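Long-range contacts in tail spike protein (Acinetobacter phage vB_AbaP_AS12, PDB 6EU4), which probably recognises and depolymerises the capsular polysaccharide of its Acinetobacter baumannii host, as many trimeric beta-helical phage tailspikes do: residues L27-A32 with I77-V81; L157-N161 with N170-D174; S320-T326 with E344-F350; A547-L551 with W563-H568. All coordinates share one frame; numbering follows the deposited sequence. Where two conformers were deposited one is given.

Interaction 1: L27-A32 with I77-V81; sequences LESLTA and INGWV
L27 lays its CD2 methyl over the five-membered ring of W80, 3.9 Å from the ring centroid and only 11° off the ring normal, a clear CH-pi contact. Its CG sits anti to the carbonyl carbon (chi1 -66°), which carries the isobutyl group over to the indole. The other methyl, CD1, runs down the stem of the tryptophan and lies 3.8 Å from W80 CB; it also meets I77 CG2 at 4.1 Å. Farther along the indole, L30 CD2 and A32 CB both approach W80 CZ2 obliquely, each at 3.3 Å, so the CZ2 corner is closely packed by both methyls. The polar corner of the indole is dealt with by a water in the ring plane: it accepts from W80 NE1 at 3.1 Å and donates to L27 O and to L30 O, tying the two carbonyls of the bend to the tryptophan. At the other end, N78 OD1 rests against E28 CA at 3.3 Å, while the carboxylate of E28 leads off elsewhere. N78 and G79 are the central residues of a type I' turn from I77 to W80, the tight connection of a two-residue beta hairpin, and that turn presents both N78 and W80 to the 27-32 loop. The loop is thereby folded down over a small mixed sheet: L27 and L30 also touch V21 on strand 19-21, A32 and the W80 ring meet Y63 on strand 59-63, and the backbones of V81 and G79 hydrogen-bond to those of I62 and V64.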
loop_
_atom_site.group_PDB
_atom_site.type_symbol
_atom_site.label_atom_id
_atom_site.label_comp_id
_atom_site.label_asym_id
_atom_site.label_seq_id
_atom_site.Cartn_x
_atom_site.Cartn_y
_atom_site.Cartn_z
ATOM N N LEU A 27 38.891 -33.347 -29.657
ATOM C CA LEU A 27 39.893 -32.289 -29.710
ATOM C C LEU A 27 41.272 -32.798 -29.297
ATOM O O LEU A 27 42.278 -32.439 -29.919
ATOM C CB LEU A 27 39.463 -31.117 -28.824
ATOM C CG LEU A 27 38.211 -30.354 -29.283
ATOM C CD1 LEU A 27 37.761 -29.347 -28.233
ATOM C CD2 LEU A 27 38.445 -29.646 -30.611
ATOM N N GLU A 28 41.340 -33.651 -28.268
ATOM C CA GLU A 28 42.636 -34.100 -27.752
ATOM C C GLU A 28 43.530 -34.664 -28.851
ATOM O O GLU A 28 44.755 -34.496 -28.812
ATOM C CB GLU A 28 42.448 -35.156 -26.659
ATOM C CG GLU A 28 43.764 -35.568 -25.989
ATOM C CD GLU A 28 43.624 -36.766 -25.069
ATOM O OE1 GLU A 28 44.579 -37.038 -24.306
ATOM O OE2 GLU A 28 42.570 -37.442 -25.112
ATOM N N SER A 29 42.942 -35.347 -29.832
ATOM C CA SER A 29 43.726 -35.972 -30.896
ATOM C C SER A 29 43.581 -35.202 -32.203
ATOM O O SER A 29 43.353 -35.796 -33.262
ATOM C CB SER A 29 43.299 -37.426 -31.092
ATOM O OG SER A 29 41.971 -37.495 -31.602
ATOM N N LEU A 30 43.726 -33.883 -32.138
ATOM C CA LEU A 30 43.565 -33.008 -33.294
ATOM C C LEU A 30 44.899 -32.311 -33.548
ATOM O O LEU A 30 45.323 -31.473 -32.745
ATOM C CB LEU A 30 42.435 -32.010 -33.032
ATOM C CG LEU A 30 41.955 -31.092 -34.159
ATOM C CD1 LEU A 30 41.584 -31.885 -35.386
ATOM C CD2 LEU A 30 40.755 -30.265 -33.696
ATOM N N THR A 31 45.574 -32.663 -34.646
ATOM C CA THR A 31 46.802 -31.962 -35.013
ATOM C C THR A 31 46.439 -30.587 -35.557
ATOM O O THR A 31 45.763 -30.479 -36.586
ATOM C CB THR A 31 47.608 -32.744 -36.054
ATOM O OG1 THR A 31 46.883 -32.822 -37.290
ATOM C CG2 THR A 31 47.929 -34.142 -35.565
ATOM N N ALA A 32 46.879 -29.536 -34.866
ATOM C CA ALA A 32 46.446 -28.187 -35.191
ATOM C C ALA A 32 47.581 -27.197 -34.992
ATOM O O ALA A 32 48.404 -27.341 -34.085
ATOM C CB ALA A 32 45.245 -27.774 -34.333
ATOM N N ILE A 77 39.900 -26.743 -23.695
ATOM C CA ILE A 77 39.992 -28.198 -23.758
ATOM C C ILE A 77 41.196 -28.519 -24.636
ATOM O O ILE A 77 41.147 -28.376 -25.865
ATOM C CB ILE A 77 38.701 -28.840 -24.277
ATOM C CG1 ILE A 77 37.550 -28.510 -23.300
ATOM C CG2 ILE A 77 38.888 -30.360 -24.447
ATOM C CD1 ILE A 77 36.144 -28.946 -23.758
ATOM N N ASN A 78 42.291 -28.917 -23.993
ATOM C CA ASN A 78 43.564 -29.185 -24.667
ATOM C C ASN A 78 43.986 -28.011 -25.550
ATOM O O ASN A 78 44.464 -28.185 -26.675
ATOM C CB ASN A 78 43.492 -30.479 -25.480
ATOM C CG ASN A 78 42.935 -31.643 -24.681
ATOM O OD1 ASN A 78 41.928 -32.242 -25.063
ATOM N ND2 ASN A 78 43.573 -31.957 -23.557
ATOM N N GLY A 79 43.822 -26.797 -25.024
ATOM C CA GLY A 79 44.206 -25.595 -25.730
ATOM C C GLY A 79 43.125 -24.997 -26.605
ATOM O O GLY A 79 43.291 -23.863 -27.072
ATOM N N TRP A 80 42.034 -25.720 -26.848
ATOM C CA TRP A 80 40.953 -25.247 -27.707
ATOM C C TRP A 80 39.996 -24.402 -26.872
ATOM O O TRP A 80 39.263 -24.925 -26.020
ATOM C CB TRP A 80 40.241 -26.427 -28.360
ATOM C CG TRP A 80 41.084 -27.100 -29.395
ATOM C CD1 TRP A 80 41.942 -28.142 -29.201
ATOM C CD2 TRP A 80 41.157 -26.773 -30.788
ATOM N NE1 TRP A 80 42.543 -28.485 -30.383
ATOM C CE2 TRP A 80 42.075 -27.665 -31.377
ATOM C CE3 TRP A 80 40.532 -25.820 -31.595
ATOM C CZ2 TRP A 80 42.401 -27.620 -32.731
ATOM C CZ3 TRP A 80 40.851 -25.781 -32.952
ATOM C CH2 TRP A 80 41.772 -26.683 -33.503
ATOM N N VAL A 81 39.988 -23.099 -27.130
ATOM C CA VAL A 81 39.232 -22.149 -26.319
ATOM C C VAL A 81 37.850 -21.932 -26.918
ATOM O O VAL A 81 37.705 -21.682 -28.121
ATOM C CB VAL A 81 39.997 -20.821 -26.189
ATOM C CG1 VAL A 81 39.182 -19.798 -25.417
ATOM C CG2 VAL A 81 41.320 -21.071 -25.484
HETATM O O HOH W 1 44.576 -30.792 -30.184
#

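Interaction 2: L157-N161 with N170-D174; sequences LSLGN and NFDVD
D172 holds the 157-161 loop through both carboxylate oxygens. OD1 accepts from L159 N at 3.0 Å and OD2 from G160 N at 2.9 Å, each on its syn side, though the two donors stand somewhat out of the carboxylate plane. A second polar link joins the asparagines: N170 ND2 gives a nearly straight bond (170°) to N161 OD1, 2.9 Å long. The acceptor lies in the amide plane of N170, but the donor comes from above the carbonyl plane of N161, because the two amides are turned 76° apart. The other end of N170 sets the second shell. Its CG is anti to the backbone N (chi1 -173°), and OD1 turns back to take D172 N at 2.7 Å, an Asx turn that fixes the residue carrying the carboxylate. Two waters fill in the rest: one donates to D172 OD1 and G160 O and accepts from F171 N, the other bridges L157 N to F171 O and V173 O. Beneath, F171 packs on V178 and I180. Two surface loops are thus joined by directional polar bonds, with little apolar contact between them, which suggests that their relative position rests mainly on these polar bonds.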
loop_
_atom_site.group_PDB
_atom_site.type_symbol
_atom_site.label_atom_id
_atom_site.label_comp_id
_atom_site.label_asym_id
_atom_site.label_seq_id
_atom_site.Cartn_x
_atom_site.Cartn_y
_atom_site.Cartn_z
ATOM N N LEU A 157 27.857 -29.618 -0.024
ATOM C CA LEU A 157 29.157 -29.118 -0.442
ATOM C C LEU A 157 30.225 -29.582 0.547
ATOM O O LEU A 157 29.933 -30.054 1.650
ATOM C CB LEU A 157 29.148 -27.591 -0.528
ATOM C CG LEU A 157 28.202 -26.963 -1.563
ATOM C CD1 LEU A 157 28.092 -25.455 -1.355
ATOM C CD2 LEU A 157 28.716 -27.279 -2.956
ATOM N N SER A 158 31.480 -29.449 0.134
ATOM C CA SER A 158 32.627 -29.858 0.937
ATOM C C SER A 158 33.632 -28.714 1.043
ATOM O O SER A 158 34.827 -28.881 0.813
ATOM C CB SER A 158 33.307 -31.086 0.332
ATOM O OG SER A 158 32.389 -32.150 0.163
ATOM N N LEU A 159 33.153 -27.524 1.397
ATOM C CA LEU A 159 34.003 -26.337 1.418
ATOM C C LEU A 159 34.493 -25.962 2.809
ATOM O O LEU A 159 35.462 -25.200 2.918
ATOM C CB LEU A 159 33.257 -25.139 0.816
ATOM C CG LEU A 159 32.776 -25.383 -0.616
ATOM C CD1 LEU A 159 31.862 -24.237 -1.092
ATOM C CD2 LEU A 159 33.976 -25.555 -1.553
ATOM N N GLY A 160 33.855 -26.455 3.858
ATOM C CA GLY A 160 34.381 -26.280 5.201
ATOM C C GLY A 160 34.071 -24.910 5.789
ATOM O O GLY A 160 33.305 -24.122 5.244
ATOM N N ASN A 161 34.719 -24.631 6.921
ATOM C CA ASN A 161 34.454 -23.420 7.691
ATOM C C ASN A 161 35.185 -22.220 7.113
ATOM O O ASN A 161 36.355 -22.319 6.723
ATOM C CB ASN A 161 34.902 -23.611 9.147
ATOM C CG ASN A 161 34.025 -24.585 9.905
ATOM O OD1 ASN A 161 32.810 -24.570 9.768
ATOM N ND2 ASN A 161 34.643 -25.440 10.708
ATOM N N ASN A 170 29.525 -21.843 7.649
ATOM C CA ASN A 170 29.729 -23.121 6.989
ATOM C C ASN A 170 28.557 -23.329 6.047
ATOM O O ASN A 170 27.400 -23.197 6.450
ATOM C CB ASN A 170 29.841 -24.253 8.003
ATOM C CG ASN A 170 30.224 -25.582 7.357
ATOM O OD1 ASN A 170 29.513 -26.078 6.491
ATOM N ND2 ASN A 170 31.350 -26.152 7.781
ATOM N N PHE A 171 28.863 -23.584 4.783
ATOM C CA PHE A 171 27.842 -23.700 3.757
ATOM C C PHE A 171 27.567 -25.157 3.380
ATOM O O PHE A 171 26.846 -25.411 2.398
ATOM C CB PHE A 171 28.253 -22.891 2.536
ATOM C CG PHE A 171 28.476 -21.425 2.832
ATOM C CD1 PHE A 171 29.701 -20.986 3.309
ATOM C CD2 PHE A 171 27.477 -20.494 2.617
ATOM C CE1 PHE A 171 29.909 -19.652 3.586
ATOM C CE2 PHE A 171 27.693 -19.157 2.892
ATOM C CZ PHE A 171 28.903 -18.745 3.376
ATOM N N ASP A 172 28.079 -26.107 4.160
ATOM C CA ASP A 172 27.997 -27.528 3.819
ATOM C C ASP A 172 26.698 -28.130 4.369
ATOM O O ASP A 172 26.691 -29.010 5.238
ATOM C CB ASP A 172 29.218 -28.271 4.350
ATOM C CG ASP A 172 30.541 -27.797 3.708
ATOM O OD1 ASP A 172 30.512 -27.013 2.732
ATOM O OD2 ASP A 172 31.621 -28.232 4.178
ATOM N N VAL A 173 25.592 -27.623 3.842
ATOM C CA VAL A 173 24.250 -28.059 4.203
ATOM C C VAL A 173 23.643 -28.829 3.041
ATOM O O VAL A 173 24.096 -28.748 1.895
ATOM C CB VAL A 173 23.338 -26.870 4.583
ATOM C CG1 VAL A 173 23.948 -26.064 5.709
ATOM C CG2 VAL A 173 23.095 -25.972 3.407
ATOM N N ASP A 174 22.588 -29.585 3.350
ATOM C CA ASP A 174 21.823 -30.291 2.321
ATOM C C ASP A 174 20.854 -29.295 1.688
ATOM O O ASP A 174 19.801 -28.996 2.254
ATOM C CB ASP A 174 21.070 -31.477 2.910
ATOM C CG ASP A 174 20.254 -32.221 1.857
ATOM O OD1 ASP A 174 20.497 -31.993 0.652
ATOM O OD2 ASP A 174 19.383 -33.029 2.234
HETATM O O HOH W 2 26.174 -27.493 0.794
HETATM O O HOH W 3 31.190 -24.437 3.535
#

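Interaction 3: S320-T326 with E344-F350; sequences SNVTMVT and EVNISNF
M324, a selenomethionine, spans the packed face of this parallel strand pair. With CG anti to the carbonyl carbon (chi1 -54°) and the chain extended beyond it, CE reaches V345 CG1 at 4.2 Å while SE touches I347 CG1 and, in an oblique Met-aromatic contact, F350 CE1, both at 4.3 Å. The backbones run 3° from parallel and are zipped by bonds from E344 N to S320 O at one end to T326 N to S348 O at the other, 2.9 Å each. The face bearing N321, T323, E344 and N346 is looser and polar: a water joins T323 OG1 to N346 ND2, the latter weakly. Much of that face is closed by a neighbouring copy: T323 OG1 bonds T326 OG1, and E344 OE2 bonds G386 N, of the second subunit. T326 and N349 both turn in left-handed backbone conformation and lie side by side, T326 CG2 to N349 ND2 3.8 Å, and N349 OD1 bonds N321 ND2 of the third subunit. These are successive rungs of a right-handed parallel beta-helix: strand 284-304 bonds to the other edge of 321-325, strand 380-384 continues beyond 344-348, and F315 and I317 of strand 311-318 cover M324 inside the coil.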
loop_
_atom_site.group_PDB
_atom_site.type_symbol
_atom_site.label_atom_id
_atom_site.label_comp_id
_atom_site.label_asym_id
_atom_site.label_seq_id
_atom_site.Cartn_x
_atom_site.Cartn_y
_atom_site.Cartn_z
ATOM N N SER A 320 10.238 -7.347 13.312
ATOM C CA SER A 320 10.158 -7.011 11.901
ATOM C C SER A 320 9.141 -5.901 11.705
ATOM O O SER A 320 8.324 -5.629 12.586
ATOM C CB SER A 320 9.735 -8.223 11.056
ATOM O OG SER A 320 10.625 -9.311 11.232
ATOM N N ASN A 321 9.158 -5.268 10.531
ATOM C CA ASN A 321 8.030 -4.421 10.145
ATOM C C ASN A 321 7.682 -4.712 8.691
ATOM O O ASN A 321 8.538 -4.621 7.804
ATOM C CB ASN A 321 8.301 -2.925 10.437
ATOM C CG ASN A 321 9.273 -2.248 9.470
ATOM O OD1 ASN A 321 10.481 -2.515 9.455
ATOM N ND2 ASN A 321 8.748 -1.276 8.721
ATOM N N VAL A 322 6.429 -5.112 8.478
ATOM C CA VAL A 322 5.953 -5.755 7.257
ATOM C C VAL A 322 4.615 -5.145 6.878
ATOM O O VAL A 322 3.751 -4.945 7.738
ATOM C CB VAL A 322 5.769 -7.277 7.439
ATOM C CG1 VAL A 322 5.189 -7.925 6.187
ATOM C CG2 VAL A 322 7.088 -7.955 7.860
ATOM N N THR A 323 4.437 -4.878 5.584
ATOM C CA THR A 323 3.153 -4.472 5.025
ATOM C C THR A 323 2.716 -5.530 4.031
ATOM O O THR A 323 3.500 -5.901 3.145
ATOM C CB THR A 323 3.231 -3.125 4.294
ATOM O OG1 THR A 323 3.657 -2.086 5.181
ATOM C CG2 THR A 323 1.868 -2.738 3.741
HETATM N N MSE A 324 1.471 -5.998 4.171
HETATM C CA MSE A 324 0.877 -6.961 3.260
HETATM C C MSE A 324 -0.250 -6.270 2.505
HETATM O O MSE A 324 -1.244 -5.859 3.109
HETATM C CB MSE A 324 0.336 -8.183 4.016
HETATM C CG MSE A 324 1.323 -8.846 4.884
HETATM SE SE MSE A 324 0.511 -10.487 5.583
HETATM C CE MSE A 324 1.917 -10.904 6.846
ATOM N N VAL A 325 -0.094 -6.128 1.197
ATOM C CA VAL A 325 -1.022 -5.378 0.357
ATOM C C VAL A 325 -1.778 -6.379 -0.513
ATOM O O VAL A 325 -1.195 -6.993 -1.415
ATOM C CB VAL A 325 -0.289 -4.341 -0.505
ATOM C CG1 VAL A 325 -1.287 -3.436 -1.199
ATOM C CG2 VAL A 325 0.653 -3.528 0.344
ATOM N N THR A 326 -3.074 -6.514 -0.254
ATOM C CA THR A 326 -3.981 -7.400 -0.983
ATOM C C THR A 326 -3.421 -8.825 -1.109
ATOM O O THR A 326 -3.464 -9.434 -2.181
ATOM C CB THR A 326 -4.332 -6.827 -2.370
ATOM O OG1 THR A 326 -3.963 -5.442 -2.468
ATOM C CG2 THR A 326 -5.838 -6.881 -2.595
ATOM N N GLU A 344 5.773 -4.675 13.702
ATOM C CA GLU A 344 4.723 -3.833 13.136
ATOM C C GLU A 344 4.242 -4.491 11.851
ATOM O O GLU A 344 5.039 -4.701 10.930
ATOM C CB GLU A 344 5.238 -2.416 12.851
ATOM C CG GLU A 344 4.175 -1.549 12.130
ATOM C CD GLU A 344 4.484 -0.056 12.125
ATOM O OE1 GLU A 344 5.548 0.405 12.630
ATOM O OE2 GLU A 344 3.639 0.674 11.588
ATOM N N VAL A 345 2.957 -4.846 11.796
ATOM C CA VAL A 345 2.403 -5.519 10.623
ATOM C C VAL A 345 1.111 -4.810 10.237
ATOM O O VAL A 345 0.166 -4.740 11.033
ATOM C CB VAL A 345 2.165 -7.017 10.884
ATOM C CG1 VAL A 345 1.810 -7.739 9.598
ATOM C CG2 VAL A 345 3.396 -7.668 11.533
ATOM N N ASN A 346 1.074 -4.273 9.026
ATOM C CA ASN A 346 -0.129 -3.673 8.468
ATOM C C ASN A 346 -0.645 -4.626 7.414
ATOM O O ASN A 346 0.041 -4.870 6.417
ATOM C CB ASN A 346 0.157 -2.312 7.855
ATOM C CG ASN A 346 -1.112 -1.610 7.407
ATOM O OD1 ASN A 346 -2.207 -2.191 7.410
ATOM N ND2 ASN A 346 -0.989 -0.334 7.096
ATOM N N ILE A 347 -1.827 -5.179 7.641
ATOM C CA ILE A 347 -2.437 -6.149 6.729
ATOM C C ILE A 347 -3.601 -5.428 6.058
ATOM O O ILE A 347 -4.641 -5.196 6.692
ATOM C CB ILE A 347 -2.899 -7.410 7.468
ATOM C CG1 ILE A 347 -1.723 -8.029 8.262
ATOM C CG2 ILE A 347 -3.465 -8.395 6.501
ATOM C CD1 ILE A 347 -2.071 -9.268 9.014
ATOM N N SER A 348 -3.447 -5.066 4.785
ATOM C CA SER A 348 -4.412 -4.215 4.092
ATOM C C SER A 348 -5.127 -5.020 3.015
ATOM O O SER A 348 -4.488 -5.582 2.114
ATOM C CB SER A 348 -3.741 -2.976 3.482
ATOM O OG SER A 348 -3.000 -3.287 2.314
ATOM N N ASN A 349 -6.457 -5.070 3.110
ATOM C CA ASN A 349 -7.297 -5.723 2.102
ATOM C C ASN A 349 -6.893 -7.180 1.876
ATOM O O ASN A 349 -6.835 -7.660 0.748
ATOM C CB ASN A 349 -7.240 -4.917 0.803
ATOM C CG ASN A 349 -8.426 -5.141 -0.098
ATOM O OD1 ASN A 349 -9.314 -5.928 0.198
ATOM N ND2 ASN A 349 -8.450 -4.414 -1.223
ATOM N N PHE A 350 -6.651 -7.896 2.969
ATOM C CA PHE A 350 -6.418 -9.336 2.913
ATOM C C PHE A 350 -7.675 -10.061 2.445
ATOM O O PHE A 350 -8.801 -9.568 2.561
ATOM C CB PHE A 350 -5.987 -9.871 4.287
ATOM C CG PHE A 350 -5.189 -11.141 4.221
ATOM C CD1 PHE A 350 -3.828 -11.094 3.996
ATOM C CD2 PHE A 350 -5.801 -12.386 4.375
ATOM C CE1 PHE A 350 -3.069 -12.243 3.908
ATOM C CE2 PHE A 350 -5.043 -13.552 4.297
ATOM C CZ PHE A 350 -3.684 -13.487 4.059
HETATM O O HOH W 4 1.790 -0.023 5.537
#

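Interaction 4: A547-L551 with W563-H568; sequences ATFWL and WCRLYH
Strands 547-551 and 564-565 pair antiparallel, L551 and C564 bonded both ways (L551 N to C564 O 2.9 Å, C564 N to L551 O 2.8 Å), and L566 N bonds F549 O before the chains splay apart. R565 CB stands over the six-membered ring of W550, 3.7 Å from the centroid; the chain, extended from CG to NE, carries the guanidinium to T548, whose CG2 sits over its centre, 3.5 Å from R565 CZ. T548 OG1 meanwhile accepts from W550 NE1, which fixes the turn of the indole, and R565 NH2 goes on to a salt bridge with D571. This is the last hairpin of a mixed, mostly antiparallel sheet, strand 547-554 being flanked by 535-542, and neighbouring copies close in on it: W563 O bonds R570 NE of the second subunit. W563 CE3 lies 3.5 Å from W550 CB, and its NE1 bonds G512 O of the same chain. L551 CD1 meets L566 CD2 at 3.8 Å. F549 turns its edge toward the face of H568 in an offset edge-to-face pair, planes at 69°, while H568 ND1 bonds R570 N of its own chain and a water joins H568 NE2 to A547 O.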
loop_
_atom_site.group_PDB
_atom_site.type_symbol
_atom_site.label_atom_id
_atom_site.label_comp_id
_atom_site.label_asym_id
_atom_site.label_seq_id
_atom_site.Cartn_x
_atom_site.Cartn_y
_atom_site.Cartn_z
ATOM N N ALA A 547 -42.266 16.894 32.532
ATOM C CA ALA A 547 -41.293 15.907 32.976
ATOM C C ALA A 547 -40.999 16.109 34.454
ATOM O O ALA A 547 -41.268 17.172 35.025
ATOM C CB ALA A 547 -39.989 15.994 32.173
ATOM N N THR A 548 -40.457 15.064 35.070
ATOM C CA THR A 548 -39.768 15.183 36.340
ATOM C C THR A 548 -38.289 14.924 36.095
ATOM O O THR A 548 -37.911 14.154 35.204
ATOM C CB THR A 548 -40.331 14.220 37.406
ATOM O OG1 THR A 548 -40.364 12.875 36.914
ATOM C CG2 THR A 548 -41.738 14.642 37.814
ATOM N N PHE A 549 -37.462 15.613 36.872
ATOM C CA PHE A 549 -36.019 15.657 36.675
ATOM C C PHE A 549 -35.341 15.097 37.922
ATOM O O PHE A 549 -35.659 15.514 39.038
ATOM C CB PHE A 549 -35.559 17.089 36.421
ATOM C CG PHE A 549 -36.405 17.845 35.424
ATOM C CD1 PHE A 549 -36.317 17.568 34.070
ATOM C CD2 PHE A 549 -37.246 18.875 35.833
ATOM C CE1 PHE A 549 -37.084 18.263 33.153
ATOM C CE2 PHE A 549 -38.007 19.576 34.908
ATOM C CZ PHE A 549 -37.921 19.264 33.567
ATOM N N TRP A 550 -34.375 14.195 37.728
ATOM C CA TRP A 550 -33.841 13.391 38.815
ATOM C C TRP A 550 -32.323 13.271 38.711
ATOM O O TRP A 550 -31.790 13.056 37.616
ATOM C CB TRP A 550 -34.426 11.981 38.783
ATOM C CG TRP A 550 -35.930 11.897 38.827
ATOM C CD1 TRP A 550 -36.801 12.053 37.777
ATOM C CD2 TRP A 550 -36.734 11.594 39.970
ATOM N NE1 TRP A 550 -38.088 11.872 38.208
ATOM C CE2 TRP A 550 -38.076 11.578 39.547
ATOM C CE3 TRP A 550 -36.447 11.328 41.315
ATOM C CZ2 TRP A 550 -39.134 11.318 40.418
ATOM C CZ3 TRP A 550 -37.503 11.053 42.179
ATOM C CH2 TRP A 550 -38.831 11.064 41.726
ATOM N N LEU A 551 -31.654 13.339 39.870
ATOM C CA LEU A 551 -30.220 13.122 39.994
ATOM C C LEU A 551 -29.931 12.033 41.020
ATOM O O LEU A 551 -30.593 11.953 42.054
ATOM C CB LEU A 551 -29.502 14.399 40.427
ATOM C CG LEU A 551 -29.556 15.578 39.450
ATOM C CD1 LEU A 551 -28.876 16.798 40.057
ATOM C CD2 LEU A 551 -28.887 15.248 38.131
ATOM N N TRP A 563 -32.461 8.357 44.474
ATOM C CA TRP A 563 -32.783 9.377 43.482
ATOM C C TRP A 563 -33.305 10.652 44.148
ATOM O O TRP A 563 -34.045 10.600 45.137
ATOM C CB TRP A 563 -33.851 8.860 42.526
ATOM C CG TRP A 563 -33.402 7.939 41.443
ATOM C CD1 TRP A 563 -33.631 6.592 41.368
ATOM C CD2 TRP A 563 -32.700 8.293 40.251
ATOM N NE1 TRP A 563 -33.110 6.092 40.208
ATOM C CE2 TRP A 563 -32.531 7.110 39.501
ATOM C CE3 TRP A 563 -32.194 9.489 39.748
ATOM C CZ2 TRP A 563 -31.883 7.090 38.271
ATOM C CZ3 TRP A 563 -31.547 9.476 38.523
ATOM C CH2 TRP A 563 -31.395 8.267 37.796
ATOM N N CYS A 564 -32.966 11.796 43.543
ATOM C CA CYS A 564 -33.317 13.123 44.038
ATOM C C CYS A 564 -34.088 13.883 42.965
ATOM O O CYS A 564 -33.533 14.207 41.907
ATOM C CB CYS A 564 -32.063 13.906 44.427
ATOM S SG CYS A 564 -31.136 13.131 45.775
ATOM N N ARG A 565 -35.346 14.196 43.249
ATOM C CA ARG A 565 -36.171 14.965 42.325
ATOM C C ARG A 565 -35.915 16.457 42.491
ATOM O O ARG A 565 -36.052 16.999 43.587
ATOM C CB ARG A 565 -37.646 14.648 42.562
ATOM C CG ARG A 565 -38.622 15.389 41.656
ATOM C CD ARG A 565 -40.048 14.877 41.909
ATOM N NE ARG A 565 -41.085 15.772 41.403
ATOM C CZ ARG A 565 -42.352 15.409 41.183
ATOM N NH1 ARG A 565 -42.746 14.160 41.416
ATOM N NH2 ARG A 565 -43.228 16.288 40.722
ATOM N N LEU A 566 -35.580 17.125 41.391
ATOM C CA LEU A 566 -35.226 18.536 41.444
ATOM C C LEU A 566 -36.453 19.414 41.636
ATOM O O LEU A 566 -37.531 19.158 41.090
ATOM C CB LEU A 566 -34.495 18.957 40.172
ATOM C CG LEU A 566 -33.181 18.232 39.876
ATOM C CD1 LEU A 566 -32.521 18.851 38.657
ATOM C CD2 LEU A 566 -32.258 18.295 41.081
ATOM N N TYR A 567 -36.276 20.470 42.418
ATOM C CA TYR A 567 -37.304 21.482 42.582
ATOM C C TYR A 567 -37.128 22.581 41.538
ATOM O O TYR A 567 -36.011 23.047 41.289
ATOM C CB TYR A 567 -37.218 22.079 43.985
ATOM C CG TYR A 567 -37.680 21.219 45.145
ATOM C CD1 TYR A 567 -38.755 20.353 45.028
ATOM C CD2 TYR A 567 -37.077 21.351 46.388
ATOM C CE1 TYR A 567 -39.217 19.621 46.127
ATOM C CE2 TYR A 567 -37.513 20.620 47.484
ATOM C CZ TYR A 567 -38.584 19.755 47.350
ATOM O OH TYR A 567 -39.030 19.058 48.458
ATOM N N HIS A 568 -38.232 22.997 40.915
ATOM C CA HIS A 568 -38.176 24.043 39.898
ATOM C C HIS A 568 -39.474 24.838 39.921
ATOM O O HIS A 568 -40.439 24.467 40.600
ATOM C CB HIS A 568 -37.943 23.454 38.509
ATOM C CG HIS A 568 -39.037 22.537 38.070
ATOM N ND1 HIS A 568 -40.200 22.990 37.481
ATOM C CD2 HIS A 568 -39.153 21.189 38.154
ATOM C CE1 HIS A 568 -40.976 21.957 37.200
ATOM N NE2 HIS A 568 -40.368 20.853 37.611
HETATM O O HOH W 5 -41.260 18.225 37.585
HETATM O O HOH W 6 -38.565 17.452 38.808
#

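Overall arrangement
The four contacts follow one another along the chain and the spike without touching. Interactions 1 and 4 stand on opposite sides of the chain's centre, their own centres about 114 Å apart. Interaction 3 lies about 7 Å from that centre, in the beta-helix, about 36 Å from interaction 2 and 54 Å from interaction 4. Interaction 2 belongs to surface loops on the same side of the centre as interaction 1, centres about 35 Å apart. The zinc ion is about 13 Å from the side chain of W80 in interaction 1. Interactions 3 and 4 both bear on neighbouring subunits, interaction 1 does so only through V81, and no other chain touches interaction 2.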